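Local coordinates for clostripain-related protein (Bacteroides thetaiotaomicron, PDB 6N9J) that probably cleaves peptide bonds as a secreted C11 cysteine protease, captured here in complex with an irreversible peptide inhibitor, at residues G19-S24 and W110-G115; V88-F93 and N144-V149; P281-N286 and Y325-S330; K318-N323 and D339-V344. All blocks are in the same frame, centred on the assembly; numbering follows the deposited sequence.

Contact 1: residues G19-S24 and W110-G115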
loop_
_atom_site.group_PDB
_atom_site.type_symbol
_atom_site.label_atom_id
_atom_site.label_comp_id
_atom_site.label_asym_id
_atom_site.label_seq_id
_atom_site.Cartn_x
_atom_site.Cartn_y
_atom_site.Cartn_z
ATOM N N GLY A 19 0.783 8.933 -11.399
ATOM C CA GLY A 19 -0.046 8.296 -12.401
ATOM C C GLY A 19 0.397 8.513 -13.836
ATOM O O GLY A 19 -0.410 8.363 -14.750
ATOM N N ASP A 20 1.661 8.869 -14.054
ATOM C CA ASP A 20 2.155 8.936 -15.424
ATOM C C ASP A 20 2.642 7.559 -15.843
ATOM O O ASP A 20 3.837 7.256 -15.797
ATOM C CB ASP A 20 3.270 9.966 -15.598
ATOM C CG ASP A 20 3.591 10.210 -17.065
ATOM O OD1 ASP A 20 2.797 9.738 -17.910
ATOM O OD2 ASP A 20 4.607 10.869 -17.382
ATOM N N ASN A 21 1.684 6.754 -16.283
ATOM C CA ASN A 21 1.859 5.335 -16.510
ATOM C C ASN A 21 0.505 4.785 -16.916
ATOM O O ASN A 21 -0.447 5.556 -17.078
ATOM C CB ASN A 21 2.385 4.635 -15.251
ATOM C CG ASN A 21 1.494 4.867 -14.034
ATOM O OD1 ASN A 21 0.269 4.709 -14.101
ATOM N ND2 ASN A 21 2.110 5.233 -12.909
ATOM N N SER A 22 0.396 3.464 -17.021
ATOM C CA SER A 22 -0.812 2.840 -17.551
ATOM C C SER A 22 -2.082 3.132 -16.737
ATOM O O SER A 22 -3.198 2.953 -17.239
ATOM C CB SER A 22 -0.609 1.327 -17.654
ATOM O OG SER A 22 -0.193 0.775 -16.417
ATOM N N LEU A 23 -1.910 3.580 -15.491
ATOM C CA LEU A 23 -3.034 3.791 -14.596
ATOM C C LEU A 23 -3.651 5.177 -14.748
ATOM O O LEU A 23 -4.596 5.516 -14.032
ATOM C CB LEU A 23 -2.603 3.581 -13.142
ATOM C CG LEU A 23 -2.178 2.143 -12.826
ATOM C CD1 LEU A 23 -1.728 2.026 -11.392
ATOM C CD2 LEU A 23 -3.319 1.179 -13.118
ATOM N N SER A 24 -3.126 5.967 -15.685
ATOM C CA SER A 24 -3.529 7.372 -15.805
ATOM C C SER A 24 -5.037 7.535 -15.940
ATOM O O SER A 24 -5.597 8.545 -15.507
ATOM C CB SER A 24 -2.843 8.028 -16.991
ATOM O OG SER A 24 -3.200 7.361 -18.184
ATOM N N TRP A 110 -0.504 6.324 -4.270
ATOM C CA TRP A 110 -1.328 5.837 -5.375
ATOM C C TRP A 110 -0.479 5.615 -6.625
ATOM O O TRP A 110 -0.017 6.577 -7.241
ATOM C CB TRP A 110 -2.428 6.869 -5.639
ATOM C CG TRP A 110 -3.568 6.562 -6.591
ATOM C CD1 TRP A 110 -4.894 6.461 -6.260
ATOM C CD2 TRP A 110 -3.507 6.428 -8.020
ATOM N NE1 TRP A 110 -5.652 6.237 -7.381
ATOM C CE2 TRP A 110 -4.829 6.215 -8.475
ATOM C CE3 TRP A 110 -2.463 6.441 -8.959
ATOM C CZ2 TRP A 110 -5.134 6.029 -9.820
ATOM C CZ3 TRP A 110 -2.769 6.244 -10.298
ATOM C CH2 TRP A 110 -4.092 6.038 -10.714
ATOM N N SER A 111 -0.277 4.354 -7.004
ATOM C CA SER A 111 0.502 4.015 -8.195
ATOM C C SER A 111 0.576 2.513 -8.403
ATOM O O SER A 111 -0.160 1.741 -7.780
ATOM C CB SER A 111 1.930 4.561 -8.101
ATOM O OG SER A 111 2.528 4.645 -9.375
ATOM N N HIS A 112 1.481 2.118 -9.297
ATOM C CA HIS A 112 1.951 0.744 -9.382
ATOM C C HIS A 112 2.794 0.403 -8.150
ATOM O O HIS A 112 3.361 1.290 -7.507
ATOM C CB HIS A 112 2.779 0.532 -10.659
ATOM C CG HIS A 112 1.957 0.445 -11.906
ATOM N ND1 HIS A 112 1.180 -0.654 -12.208
ATOM C CD2 HIS A 112 1.787 1.318 -12.927
ATOM C CE1 HIS A 112 0.571 -0.454 -13.362
ATOM N NE2 HIS A 112 0.924 0.735 -13.822
ATOM N N GLY A 113 2.884 -0.887 -7.838
ATOM C CA GLY A 113 3.682 -1.363 -6.724
ATOM C C GLY A 113 4.133 -2.789 -6.975
ATOM O O GLY A 113 3.489 -3.528 -7.726
ATOM N N ASP A 114 5.251 -3.171 -6.365
ATOM C CA ASP A 114 5.750 -4.547 -6.458
ATOM C C ASP A 114 6.592 -4.848 -5.211
ATOM O O ASP A 114 7.733 -5.316 -5.298
ATOM C CB ASP A 114 6.555 -4.757 -7.750
ATOM C CG ASP A 114 6.560 -6.217 -8.221
ATOM O OD1 ASP A 114 6.423 -7.128 -7.376
ATOM O OD2 ASP A 114 6.700 -6.461 -9.441
ATOM N N GLY A 115 6.023 -4.559 -4.044
ATOM C CA GLY A 115 6.670 -4.895 -2.785
ATOM C C GLY A 115 8.086 -4.365 -2.629
ATOM O O GLY A 115 8.364 -3.187 -2.870
#
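Leu-23 sets its CD1 methyl over the middle of the His-112 imidazole, 3.8 Å from the centroid and 6° off the normal, a CH-pi contact. CG of Leu-23, anti to its own carbonyl carbon (chi1 -65°) and on the side of the imidazole, comes closer to one corner, 3.5 Å from NE2 of His-112. Round the rim of the same ring the chemistry turns polar. NE2 of His-112 donates to OG of Ser-22 at 2.8 Å, with the hydroxyl close to the ring plane, and CG of Asn-21 meets CD2 of His-112 at 3.7 Å, the amide plane turned 69° from the ring. Asn-21 is itself tied down, since its OD1 takes the backbone N of Leu-23 at 2.8 Å and caps the turn into helix 24-37. His-112 followed by Gly-113, just after strand 105-110, matches the His-Gly signature of clan CD cysteine peptidases; the bound peptide packs on His-112 and pairs with the backbone of Gly-113, consistent with a place in the active site. An alanine in place of His-112 would probably leave the Ser-22 hydroxyl without this donor and open a gap under the Leu-23 methyl. On its other flank Leu-23 meets Trp-110. CB of Leu-23 is 3.8 Å from CH2 of the indole, and its carbonyl O lies in the indole plane, at the edge, 3.4 Å from CH2. The far side of that indole is anchored through NE1 to Asp-30 of helix 24-37, while the hydroxyl of Ser-111 turns to Ala-18 O.

Contact 2: residues V88-F93 and N144-V149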
loop_
_atom_site.group_PDB
_atom_site.type_symbol
_atom_site.label_atom_id
_atom_site.label_comp_id
_atom_site.label_asym_id
_atom_site.label_seq_id
_atom_site.Cartn_x
_atom_site.Cartn_y
_atom_site.Cartn_z
ATOM N N VAL A 88 12.091 15.007 -6.029
ATOM C CA VAL A 88 10.774 15.476 -6.446
ATOM C C VAL A 88 9.746 15.255 -5.334
ATOM O O VAL A 88 9.025 16.188 -4.954
ATOM C CB VAL A 88 10.292 14.768 -7.724
ATOM C CG1 VAL A 88 8.787 14.963 -7.924
ATOM C CG2 VAL A 88 11.070 15.269 -8.929
ATOM N N MET A 89 9.694 14.018 -4.828
ATOM C CA MET A 89 8.768 13.614 -3.772
ATOM C C MET A 89 9.029 14.372 -2.487
ATOM O O MET A 89 8.099 14.746 -1.789
ATOM C CB MET A 89 8.869 12.102 -3.498
ATOM C CG MET A 89 8.007 11.627 -2.324
ATOM S SD MET A 89 7.998 9.834 -1.998
ATOM C CE MET A 89 7.145 9.253 -3.452
ATOM N N LYS A 90 10.304 14.564 -2.174
ATOM C CA LYS A 90 10.707 15.367 -1.033
ATOM C C LYS A 90 10.174 16.795 -1.147
ATOM O O LYS A 90 9.625 17.336 -0.185
ATOM C CB LYS A 90 12.231 15.381 -0.902
ATOM C CG LYS A 90 12.820 14.120 -0.274
ATOM C CD LYS A 90 14.328 14.229 -0.181
ATOM C CE LYS A 90 14.895 13.214 0.784
ATOM N NZ LYS A 90 16.338 13.501 1.028
ATOM N N ASN A 91 10.318 17.395 -2.323
ATOM C CA ASN A 91 9.825 18.757 -2.535
ATOM C C ASN A 91 8.307 18.832 -2.363
ATOM O O ASN A 91 7.784 19.759 -1.725
ATOM C CB ASN A 91 10.234 19.268 -3.919
ATOM C CG ASN A 91 9.746 20.694 -4.194
ATOM O OD1 ASN A 91 8.751 20.897 -4.894
ATOM N ND2 ASN A 91 10.449 21.685 -3.648
ATOM N N VAL A 92 7.599 17.848 -2.919
ATOM C CA VAL A 92 6.152 17.786 -2.748
ATOM C C VAL A 92 5.794 17.712 -1.271
ATOM O O VAL A 92 4.932 18.456 -0.806
ATOM C CB VAL A 92 5.539 16.578 -3.476
ATOM C CG1 VAL A 92 4.055 16.453 -3.141
ATOM C CG2 VAL A 92 5.756 16.695 -4.972
ATOM N N PHE A 93 6.454 16.806 -0.545
ATOM C CA PHE A 93 6.235 16.630 0.893
ATOM C C PHE A 93 6.471 17.910 1.680
ATOM O O PHE A 93 5.646 18.315 2.480
ATOM C CB PHE A 93 7.167 15.558 1.467
ATOM C CG PHE A 93 6.777 14.140 1.128
ATOM C CD1 PHE A 93 5.533 13.847 0.604
ATOM C CD2 PHE A 93 7.664 13.096 1.362
ATOM C CE1 PHE A 93 5.183 12.541 0.301
ATOM C CE2 PHE A 93 7.320 11.784 1.053
ATOM C CZ PHE A 93 6.071 11.512 0.528
ATOM N N ASN A 144 11.953 5.388 1.709
ATOM C CA ASN A 144 12.224 5.627 3.126
ATOM C C ASN A 144 13.039 6.895 3.336
ATOM O O ASN A 144 12.938 7.550 4.369
ATOM C CB ASN A 144 12.957 4.429 3.746
ATOM C CG ASN A 144 12.898 4.431 5.257
ATOM O OD1 ASN A 144 11.920 4.888 5.848
ATOM N ND2 ASN A 144 13.945 3.917 5.892
ATOM N N GLU A 145 13.855 7.237 2.349
ATOM C CA GLU A 145 14.638 8.464 2.407
ATOM C C GLU A 145 13.755 9.685 2.154
ATOM O O GLU A 145 13.916 10.721 2.806
ATOM C CB GLU A 145 15.792 8.419 1.396
ATOM C CG GLU A 145 16.534 9.748 1.210
ATOM C CD GLU A 145 17.103 10.306 2.512
ATOM O OE1 GLU A 145 17.424 9.500 3.415
ATOM O OE2 GLU A 145 17.226 11.550 2.641
ATOM N N ALA A 146 12.822 9.573 1.215
ATOM C CA ALA A 146 11.929 10.700 0.939
ATOM C C ALA A 146 11.061 10.945 2.164
ATOM O O ALA A 146 10.931 12.071 2.625
ATOM C CB ALA A 146 11.079 10.443 -0.290
ATOM N N LEU A 147 10.515 9.869 2.718
ATOM C CA LEU A 147 9.700 9.946 3.920
ATOM C C LEU A 147 10.431 10.586 5.114
ATOM O O LEU A 147 9.795 10.988 6.088
ATOM C CB LEU A 147 9.209 8.549 4.299
ATOM C CG LEU A 147 8.069 7.989 3.456
ATOM C CD1 LEU A 147 7.857 6.526 3.820
ATOM C CD2 LEU A 147 6.799 8.761 3.689
ATOM N N SER A 148 11.757 10.699 5.026
ATOM C CA SER A 148 12.553 11.194 6.145
ATOM C C SER A 148 12.377 12.698 6.372
ATOM O O SER A 148 12.634 13.185 7.466
ATOM C CB SER A 148 14.041 10.881 5.937
ATOM O OG SER A 148 14.663 11.834 5.086
ATOM N N VAL A 149 11.967 13.427 5.336
ATOM C CA VAL A 149 11.736 14.866 5.442
ATOM C C VAL A 149 10.274 15.147 5.760
ATOM O O VAL A 149 9.881 16.291 5.955
ATOM C CB VAL A 149 12.101 15.625 4.142
ATOM C CG1 VAL A 149 13.515 15.279 3.683
ATOM C CG2 VAL A 149 11.086 15.328 3.052
#
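Helices 86-99 and 140-146 lie side by side on one face of the central sheet, meeting where Lys-90 and Ala-146 bring their CA atoms within 5.2 Å. Ala-146 is the small residue of the interface: its CB rests 3.6 Å from SD of Met-89, and its carbonyl O sits at the edge of the Phe-93 ring, 3.6 Å from CD2. CE2 of Phe-93 also reaches CD2 of Leu-147 at 4.0 Å. Met-89, Phe-93 and Leu-147 all continue down onto Phe-109 of strand 105-110, so this layer is apolar. Above it Lys-90, extended beyond CG, passes over Ala-146 and crosses Val-149 at about a right angle, its CE 3.8 Å from CG1 of Val-149. NZ of Lys-90 then forms a salt bridge with OE2 of Glu-145 at 2.7 Å, on the anti lone pair. An alanine in place of Lys-90 would probably strip Glu-145 of this cation and uncover Val-149 and the backbone of Ala-146. The sulphur of Met-89 and the ring of Phe-93 thus face the sheet, with the Ala-146 methyl packed beside them, whereas the ion pair lies on the outer, more exposed side, where solvent is likely to weaken its pull.

Contact 3: residues P281-N286 and Y325-S330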
loop_
_atom_site.group_PDB
_atom_site.type_symbol
_atom_site.label_atom_id
_atom_site.label_comp_id
_atom_site.label_asym_id
_atom_site.label_seq_id
_atom_site.Cartn_x
_atom_site.Cartn_y
_atom_site.Cartn_z
ATOM N N PRO A 281 0.262 -16.128 -8.062
ATOM C CA PRO A 281 0.417 -17.507 -8.536
ATOM C C PRO A 281 0.478 -17.629 -10.059
ATOM O O PRO A 281 0.868 -18.669 -10.579
ATOM C CB PRO A 281 -0.833 -18.199 -7.992
ATOM C CG PRO A 281 -1.857 -17.116 -7.935
ATOM C CD PRO A 281 -1.128 -15.839 -7.656
ATOM N N LEU A 282 0.095 -16.574 -10.767
ATOM C CA LEU A 282 0.035 -16.647 -12.218
ATOM C C LEU A 282 1.261 -15.981 -12.820
ATOM O O LEU A 282 1.431 -15.964 -14.039
ATOM C CB LEU A 282 -1.246 -15.993 -12.733
ATOM C CG LEU A 282 -2.540 -16.367 -12.001
ATOM C CD1 LEU A 282 -3.716 -15.638 -12.620
ATOM C CD2 LEU A 282 -2.760 -17.879 -12.012
ATOM N N ARG A 283 2.113 -15.433 -11.955
ATOM C CA ARG A 283 3.342 -14.775 -12.388
ATOM C C ARG A 283 4.590 -15.416 -11.753
ATOM O O ARG A 283 4.763 -16.627 -11.819
ATOM C CB ARG A 283 3.277 -13.277 -12.071
ATOM C CG ARG A 283 2.217 -12.531 -12.883
ATOM C CD ARG A 283 2.057 -11.081 -12.427
ATOM N NE ARG A 283 1.128 -10.343 -13.284
ATOM C CZ ARG A 283 1.477 -9.343 -14.090
ATOM N NH1 ARG A 283 0.561 -8.746 -14.841
ATOM N NH2 ARG A 283 2.740 -8.936 -14.143
ATOM N N GLU A 284 5.448 -14.612 -11.130
ATOM C CA GLU A 284 6.755 -15.103 -10.693
ATOM C C GLU A 284 6.741 -15.879 -9.363
ATOM O O GLU A 284 7.761 -16.442 -8.980
ATOM C CB GLU A 284 7.735 -13.931 -10.593
ATOM N N ASN A 285 5.597 -15.909 -8.674
ATOM C CA ASN A 285 5.481 -16.598 -7.380
ATOM C C ASN A 285 6.477 -16.018 -6.375
ATOM O O ASN A 285 7.136 -16.739 -5.626
ATOM C CB ASN A 285 5.680 -18.114 -7.540
ATOM C CG ASN A 285 4.456 -18.806 -8.124
ATOM O OD1 ASN A 285 3.978 -18.455 -9.206
ATOM N ND2 ASN A 285 3.936 -19.787 -7.402
ATOM N N ASN A 286 6.580 -14.694 -6.386
ATOM C CA ASN A 286 7.442 -13.957 -5.476
ATOM C C ASN A 286 6.830 -13.788 -4.091
ATOM O O ASN A 286 7.557 -13.541 -3.123
ATOM C CB ASN A 286 7.754 -12.572 -6.052
ATOM C CG ASN A 286 8.767 -12.622 -7.180
ATOM O OD1 ASN A 286 9.611 -13.499 -7.214
ATOM N ND2 ASN A 286 8.695 -11.661 -8.097
ATOM N N TYR A 325 -9.202 -11.368 -8.116
ATOM C CA TYR A 325 -8.766 -11.396 -9.507
ATOM C C TYR A 325 -7.253 -11.203 -9.585
ATOM O O TYR A 325 -6.705 -10.314 -8.941
ATOM C CB TYR A 325 -9.490 -10.325 -10.316
ATOM C CG TYR A 325 -9.222 -10.354 -11.820
ATOM C CD1 TYR A 325 -9.981 -11.149 -12.662
ATOM C CD2 TYR A 325 -8.225 -9.558 -12.388
ATOM C CE1 TYR A 325 -9.749 -11.163 -14.030
ATOM C CE2 TYR A 325 -7.990 -9.556 -13.745
ATOM C CZ TYR A 325 -8.754 -10.358 -14.565
ATOM O OH TYR A 325 -8.524 -10.367 -15.923
ATOM N N CYS A 326 -6.580 -12.053 -10.360
ATOM C CA CYS A 326 -5.127 -11.965 -10.509
ATOM C C CYS A 326 -4.799 -12.053 -11.970
ATOM O O CYS A 326 -5.593 -12.581 -12.753
ATOM C CB CYS A 326 -4.401 -13.085 -9.738
ATOM S SG CYS A 326 -4.450 -12.926 -7.920
ATOM N N THR A 327 -3.625 -11.560 -12.345
ATOM C CA THR A 327 -3.286 -11.499 -13.751
ATOM C C THR A 327 -2.064 -12.337 -14.074
ATOM O O THR A 327 -1.219 -12.596 -13.225
ATOM C CB THR A 327 -3.041 -10.034 -14.223
ATOM O OG1 THR A 327 -1.891 -9.481 -13.566
ATOM C CG2 THR A 327 -4.260 -9.165 -13.940
ATOM N N TYR A 328 -1.996 -12.777 -15.319
ATOM C CA TYR A 328 -0.781 -13.369 -15.839
ATOM C C TYR A 328 0.093 -12.250 -16.361
ATOM O O TYR A 328 -0.355 -11.103 -16.454
ATOM C CB TYR A 328 -1.083 -14.352 -16.951
ATOM C CG TYR A 328 -1.948 -15.524 -16.579
ATOM C CD1 TYR A 328 -3.332 -15.428 -16.609
ATOM C CD2 TYR A 328 -1.376 -16.758 -16.270
ATOM C CE1 TYR A 328 -4.125 -16.520 -16.303
ATOM C CE2 TYR A 328 -2.150 -17.843 -15.964
ATOM C CZ TYR A 328 -3.525 -17.724 -15.978
ATOM O OH TYR A 328 -4.293 -18.818 -15.675
ATOM N N SER A 329 1.329 -12.581 -16.720
ATOM C CA SER A 329 2.246 -11.602 -17.286
ATOM C C SER A 329 1.711 -11.061 -18.606
ATOM O O SER A 329 2.018 -9.938 -18.983
ATOM C CB SER A 329 3.628 -12.220 -17.490
ATOM O OG SER A 329 4.105 -12.766 -16.272
ATOM N N SER A 330 0.905 -11.869 -19.298
ATOM C CA SER A 330 0.259 -11.450 -20.542
ATOM C C SER A 330 -0.664 -10.237 -20.378
ATOM O O SER A 330 -0.941 -9.526 -21.348
ATOM C CB SER A 330 -0.561 -12.594 -21.118
ATOM O OG SER A 330 -1.706 -12.807 -20.312
HETATM O O HOH W 1 -0.415 -13.576 -10.405
HETATM O O HOH W 2 2.333 -15.266 -16.363
HETATM O O HOH W 3 5.136 -10.817 -14.570
#
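CB of Leu-282 stands over one face of the Tyr-328 ring, 3.9 Å from its centroid and 23° off the normal, in a CH-pi contact displaced toward CD2. Both methyls follow the same face: CD1 of Leu-282 comes to 3.8 Å from CE1 of Tyr-328, and CD2 lies nearer the phenolic end. CD1 also reaches CB of Cys-326 at 3.9 Å. Arg-283 holds Thr-327 side-on with two nitrogens. NH1 donates to OG1 of Thr-327 at 2.9 Å; NE bonds to the carbonyl O of Thr-327 at 3.3 Å, rising well above the carbonyl plane. The side chain is straight from CG to NE (chi2 173°, chi3 175°), which carries NE alongside Thr-327. CA of Ser-329 lies 4.0 Å above the centre of the guanidinium plane, covering one face of it.

Two waters bridge the backbones. Water 1 links Leu-282 N to Thr-327 O, and water 2 bridges Leu-282 O, 2.6 Å away, to Ser-329 N. OG1 of Thr-327 is also hydrogen-bonded to Glu-185, whose negative charge would probably make that hydroxyl a better acceptor for the arginine. The bound peptide packs on Thr-327 and Tyr-325, so the strand end borders the ligand. The 281-286 loop packs against the end of strand 315-327, while Pro-281, Cys-326 and Tyr-328 also touch the partner strand 333-337 at Val-336 and Lys-334.

Contact 4: residues K318-N323 and D339-V344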
loop_
_atom_site.group_PDB
_atom_site.type_symbol
_atom_site.label_atom_id
_atom_site.label_comp_id
_atom_site.label_asym_id
_atom_site.label_seq_id
_atom_site.Cartn_x
_atom_site.Cartn_y
_atom_site.Cartn_z
ATOM N N LYS A 318 -7.868 -7.786 9.103
ATOM C CA LYS A 318 -7.753 -8.330 7.739
ATOM C C LYS A 318 -9.100 -8.814 7.217
ATOM O O LYS A 318 -9.979 -9.211 7.987
ATOM C CB LYS A 318 -6.736 -9.469 7.669
ATOM C CG LYS A 318 -7.217 -10.747 8.339
ATOM C CD LYS A 318 -6.131 -11.795 8.351
ATOM C CE LYS A 318 -6.478 -12.900 9.325
ATOM N NZ LYS A 318 -7.780 -13.505 8.964
ATOM N N ASN A 319 -9.265 -8.761 5.900
ATOM C CA ASN A 319 -10.457 -9.314 5.283
ATOM C C ASN A 319 -10.229 -9.541 3.803
ATOM O O ASN A 319 -9.487 -8.806 3.160
ATOM C CB ASN A 319 -11.664 -8.401 5.495
ATOM C CG ASN A 319 -12.897 -9.163 5.927
ATOM O OD1 ASN A 319 -13.024 -10.357 5.660
ATOM N ND2 ASN A 319 -13.817 -8.478 6.601
ATOM N N THR A 320 -10.863 -10.574 3.267
ATOM C CA THR A 320 -10.760 -10.879 1.850
ATOM C C THR A 320 -12.054 -11.512 1.368
ATOM O O THR A 320 -12.748 -12.183 2.114
ATOM C CB THR A 320 -9.581 -11.827 1.547
ATOM O OG1 THR A 320 -9.468 -12.032 0.129
ATOM C CG2 THR A 320 -9.776 -13.182 2.244
ATOM N N THR A 321 -12.390 -11.268 0.113
ATOM C CA THR A 321 -13.410 -12.064 -0.544
ATOM C C THR A 321 -12.808 -13.456 -0.795
ATOM O O THR A 321 -11.588 -13.613 -0.756
ATOM C CB THR A 321 -13.867 -11.391 -1.843
ATOM O OG1 THR A 321 -12.714 -10.984 -2.595
ATOM C CG2 THR A 321 -14.682 -10.153 -1.511
ATOM N N ASP A 322 -13.638 -14.467 -1.027
ATOM C CA ASP A 322 -13.126 -15.842 -1.138
ATOM C C ASP A 322 -12.138 -16.002 -2.298
ATOM O O ASP A 322 -11.185 -16.774 -2.213
ATOM C CB ASP A 322 -14.282 -16.834 -1.286
ATOM C CG ASP A 322 -15.145 -16.913 -0.031
ATOM O OD1 ASP A 322 -14.583 -16.842 1.087
ATOM O OD2 ASP A 322 -16.384 -17.037 -0.162
ATOM N N ASN A 323 -12.370 -15.258 -3.370
ATOM C CA ASN A 323 -11.445 -15.197 -4.490
ATOM C C ASN A 323 -11.017 -13.756 -4.697
ATOM O O ASN A 323 -11.705 -12.829 -4.247
ATOM C CB ASN A 323 -12.087 -15.745 -5.776
ATOM C CG ASN A 323 -12.452 -17.214 -5.686
ATOM O OD1 ASN A 323 -11.824 -17.984 -4.959
ATOM N ND2 ASN A 323 -13.467 -17.617 -6.444
ATOM N N ASP A 339 -7.972 -18.745 -0.174
ATOM C CA ASP A 339 -7.972 -19.685 0.946
ATOM C C ASP A 339 -6.591 -19.755 1.605
ATOM O O ASP A 339 -5.602 -20.069 0.946
ATOM C CB ASP A 339 -8.401 -21.068 0.463
ATOM C CG ASP A 339 -8.522 -22.063 1.588
ATOM O OD1 ASP A 339 -9.596 -22.103 2.226
ATOM O OD2 ASP A 339 -7.546 -22.810 1.828
ATOM N N GLY A 340 -6.527 -19.423 2.892
ATOM C CA GLY A 340 -5.267 -19.396 3.616
ATOM C C GLY A 340 -4.777 -17.996 3.953
ATOM O O GLY A 340 -3.743 -17.822 4.592
ATOM N N PHE A 341 -5.532 -16.988 3.526
ATOM C CA PHE A 341 -5.135 -15.588 3.649
ATOM C C PHE A 341 -4.974 -15.127 5.092
ATOM O O PHE A 341 -5.911 -15.193 5.888
ATOM C CB PHE A 341 -6.176 -14.728 2.924
ATOM C CG PHE A 341 -6.070 -13.254 3.181
ATOM C CD1 PHE A 341 -5.169 -12.472 2.476
ATOM C CD2 PHE A 341 -6.923 -12.635 4.087
ATOM C CE1 PHE A 341 -5.097 -11.109 2.692
ATOM C CE2 PHE A 341 -6.858 -11.269 4.304
ATOM C CZ PHE A 341 -5.942 -10.506 3.610
ATOM N N GLU A 342 -3.789 -14.640 5.437
ATOM C CA GLU A 342 -3.615 -14.106 6.772
ATOM C C GLU A 342 -3.190 -12.646 6.733
ATOM O O GLU A 342 -2.944 -12.035 7.777
ATOM C CB GLU A 342 -2.614 -14.947 7.562
ATOM C CG GLU A 342 -3.091 -16.388 7.841
ATOM C CD GLU A 342 -4.337 -16.463 8.730
ATOM O OE1 GLU A 342 -4.962 -17.545 8.768
ATOM O OE2 GLU A 342 -4.696 -15.457 9.400
ATOM N N GLY A 343 -3.128 -12.085 5.530
ATOM C CA GLY A 343 -3.040 -10.646 5.385
ATOM C C GLY A 343 -1.679 -10.053 5.090
ATOM O O GLY A 343 -1.583 -8.850 4.848
ATOM N N VAL A 344 -0.625 -10.867 5.123
ATOM C CA VAL A 344 0.731 -10.355 4.912
ATOM C C VAL A 344 1.557 -11.301 4.033
ATOM O O VAL A 344 1.459 -12.522 4.162
ATOM C CB VAL A 344 1.468 -10.128 6.259
ATOM C CG1 VAL A 344 2.846 -9.504 6.028
ATOM C CG2 VAL A 344 0.651 -9.232 7.160
#
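Phe-341 has its CG anti to the backbone N (chi1 168°), which directs the ring toward the strand, and Thr-320 has CG2 turned between its own backbone N and carbonyl carbon, toward that ring. CG2 of Thr-320 comes to 3.4 Å from CD2 of Phe-341, while CB of Thr-320 stands over one face, 4.0 Å from the centroid and 21° off the normal, a CH-pi contact offset toward the rim. The opposite face carries the backbone N of Gly-343, 3.5 Å above the centre, so the ring is clamped between the strand and its own loop. Thr-320 OG1 instead bonds to the carbonyl O of Thr-321 at 2.8 Å.

Lys-318 flanks the ring: its CB is 3.8 Å from CE2 of Phe-341, and the chain runs on past the Glu-342 carbonyl. Its CE lies 3.1 Å from OE2 of Glu-342, but NZ reaches that oxygen only at 3.7 Å, a long salt bridge in an exposed place. A side chain on Gly-343 would press on CB of Lys-318 and on the preceding carbonyl O, which accounts for a glycine at this point.

The two segments run roughly antiparallel, 159° apart, without joining as a ladder. Strand 315-327 instead bonds to 239-244 and 333-337, and the 339-344 loop runs alongside it, bonded through Glu-342 to Asp-289 and Tyr-311 and through Gly-343 to Ser-241, with Phe-341 reaching Ser-239, Pro-183 and Tyr-279.

How the contacts relate
Contact 1 is the buried one, two loops at the ends of parallel strands 9-18 and 105-110, and it mixes a polar ring edge with apolar packing beside the bound peptide. Contact 2 backs the same strands with helices, apolar toward the sheet and charged at the surface; its centre lies about 18 Å from that of contact 1. Contacts 3 and 4 share strand 315-327 and lie on the opposite side of the chain's centre from contact 2. Contact 3 relies on arginine bonds and waters, and its strand end meets the peptide as well, whereas contact 4 is mainly aromatic packing with one long ion pair.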